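Local coordinates for protein microbial collagenase (Bacillus anthracis, PDB 5SV5) that is probably a secreted metalloprotease that degrades collagen, its pre-peptidase C-terminal domain forming a beta-sandwich that holds sodium ions, at residues L20-T26 and Y89-Y93. Sequence-based numbering, arbitrary orientation.
Sequences LIGGDHT and YVYKY. With NA (sodium ion), chain D; NA (sodium ion), chain B.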
# COMPACT_ATOMS: atom_id res chain seq x y z
N LEU A 20 5.03 -2.00 -11.09
CA LEU A 20 6.15 -1.12 -10.75
C LEU A 20 7.26 -1.46 -11.75
O LEU A 20 8.24 -2.13 -11.42
CB LEU A 20 6.59 -1.32 -9.30
CG LEU A 20 5.52 -1.00 -8.24
CD1 LEU A 20 6.00 -1.47 -6.88
CD2 LEU A 20 5.17 0.47 -8.20
N ILE A 21 7.10 -0.96 -12.97
CA ILE A 21 8.00 -1.28 -14.07
C ILE A 21 8.85 -0.06 -14.39
O ILE A 21 8.34 1.07 -14.51
CB ILE A 21 7.18 -1.78 -15.28
CG1 ILE A 21 6.56 -3.14 -14.92
CG2 ILE A 21 8.03 -1.84 -16.54
CD1 ILE A 21 5.46 -3.58 -15.85
N GLY A 22 10.16 -0.27 -14.52
CA GLY A 22 11.07 0.80 -14.88
C GLY A 22 11.11 1.90 -13.83
O GLY A 22 11.24 1.62 -12.64
N GLY A 23 10.97 3.13 -14.29
CA GLY A 23 10.97 4.29 -13.42
C GLY A 23 9.72 4.50 -12.59
O GLY A 23 9.68 5.44 -11.79
N ASP A 24 8.70 3.65 -12.78
CA ASP A 24 7.50 3.72 -11.95
C ASP A 24 7.79 2.93 -10.67
O ASP A 24 7.63 1.70 -10.63
CB ASP A 24 6.30 3.14 -12.69
CG ASP A 24 5.02 3.27 -11.92
OD1 ASP A 24 4.92 4.18 -11.06
OD2 ASP A 24 4.08 2.51 -12.23
N HIS A 25 8.25 3.64 -9.65
CA HIS A 25 8.67 2.99 -8.41
C HIS A 25 7.67 3.08 -7.26
O HIS A 25 7.85 2.36 -6.27
CB HIS A 25 10.04 3.51 -7.95
CG HIS A 25 10.09 4.98 -7.82
ND1 HIS A 25 9.44 5.66 -6.81
CD2 HIS A 25 10.67 5.92 -8.60
CE1 HIS A 25 9.64 6.95 -6.97
NE2 HIS A 25 10.38 7.14 -8.04
N THR A 26 6.64 3.92 -7.38
CA THR A 26 5.67 4.12 -6.31
C THR A 26 4.27 4.28 -6.86
O THR A 26 4.07 5.05 -7.81
CB THR A 26 6.00 5.40 -5.50
OG1 THR A 26 7.32 5.29 -4.95
CG2 THR A 26 5.03 5.62 -4.36
N TYR A 89 1.24 3.61 0.37
CA TYR A 89 2.32 3.70 -0.61
C TYR A 89 2.84 2.30 -0.88
O TYR A 89 3.34 1.64 0.03
CB TYR A 89 3.46 4.58 -0.07
CG TYR A 89 3.01 5.98 0.24
CD1 TYR A 89 2.39 6.30 1.45
CD2 TYR A 89 3.17 7.00 -0.68
CE1 TYR A 89 1.93 7.58 1.71
CE2 TYR A 89 2.71 8.29 -0.42
CZ TYR A 89 2.08 8.56 0.77
OH TYR A 89 1.62 9.82 1.05
N VAL A 90 2.69 1.83 -2.12
CA VAL A 90 3.20 0.54 -2.58
C VAL A 90 4.40 0.87 -3.46
O VAL A 90 4.25 1.57 -4.46
CB VAL A 90 2.12 -0.25 -3.35
CG1 VAL A 90 2.69 -1.57 -3.83
CG2 VAL A 90 0.87 -0.43 -2.50
N TYR A 91 5.59 0.40 -3.09
CA TYR A 91 6.78 0.90 -3.77
C TYR A 91 7.89 -0.13 -3.82
O TYR A 91 7.93 -1.07 -3.02
CB TYR A 91 7.27 2.20 -3.10
CG TYR A 91 7.84 2.04 -1.70
CD1 TYR A 91 7.02 2.01 -0.58
CD2 TYR A 91 9.20 1.89 -1.51
CE1 TYR A 91 7.54 1.88 0.69
CE2 TYR A 91 9.74 1.74 -0.25
CZ TYR A 91 8.91 1.74 0.86
OH TYR A 91 9.41 1.60 2.13
N LYS A 92 8.79 0.07 -4.76
CA LYS A 92 9.97 -0.77 -4.88
C LYS A 92 11.23 -0.00 -4.47
O LYS A 92 11.35 1.21 -4.64
CB LYS A 92 10.12 -1.41 -6.26
CG LYS A 92 10.28 -0.43 -7.41
CD LYS A 92 10.49 -1.15 -8.73
CE LYS A 92 10.67 -0.16 -9.87
NZ LYS A 92 10.83 -0.84 -11.18
N TYR A 93 12.18 -0.76 -3.93
CA TYR A 93 13.46 -0.23 -3.45
C TYR A 93 14.67 -0.87 -4.14
O TYR A 93 15.80 -0.56 -3.77
CB TYR A 93 13.57 -0.38 -1.91
CG TYR A 93 13.30 -1.78 -1.41
CD1 TYR A 93 14.27 -2.78 -1.51
CD2 TYR A 93 12.08 -2.12 -0.85
CE1 TYR A 93 14.02 -4.07 -1.08
CE2 TYR A 93 11.82 -3.41 -0.42
CZ TYR A 93 12.81 -4.38 -0.53
OH TYR A 93 12.54 -5.66 -0.12
NA NA D . 3.05 4.81 -9.92
NA NA B . 2.24 1.58 -11.13
O HOH W 1 1.80 4.88 -11.99
O HOH W 2 0.22 0.34 -11.41
O HOH W 3 1.07 2.55 -13.02
O HOH W 4 1.97 6.80 -9.11
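In the beta-sandwich of this pre-peptidase C-terminal domain, Lys92 at the end of strand 84-92 reaches into the sodium-binding loop that joins strands 14-20 and 26-33. Its chain, fully extended beyond CG, carries NZ to two backbone oxygens of the loop. Gly22 O takes Lys92 NZ on a lone pair in its carbonyl plane at 2.9 Å, whereas Leu20 O receives it from above its carbonyl plane, 56° out. Gly96 O is a third acceptor for the ammonium group. A type II' turn from Ile21 to Asp24, closed by Asp24 N to Ile21 O, carries Gly22. The lysine methylenes touch both Leu20 and His25, with Lys92 CD 3.9 Å from Leu20 CB. Lys92 N donates to His25 O, and Thr26 faces Tyr91 as a non-hydrogen-bonded antiparallel pair whose side chains lie side by side, Thr26 OG1 3.6 Å from Tyr91 CB. Thr26 OG1 also hydrogen-bonds His25 ND1 in the imidazole plane at 2.8 Å. Beyond the lysine contact, Asp24 places CG anti to the backbone N (chi1 -176°), which turns its carboxylate to two sodium ions. Asp27 contributes to both sites; OD2 binds one ion with Ser19 O, and OD1 the other, which Thr26 O also ligates at 2.4 Å.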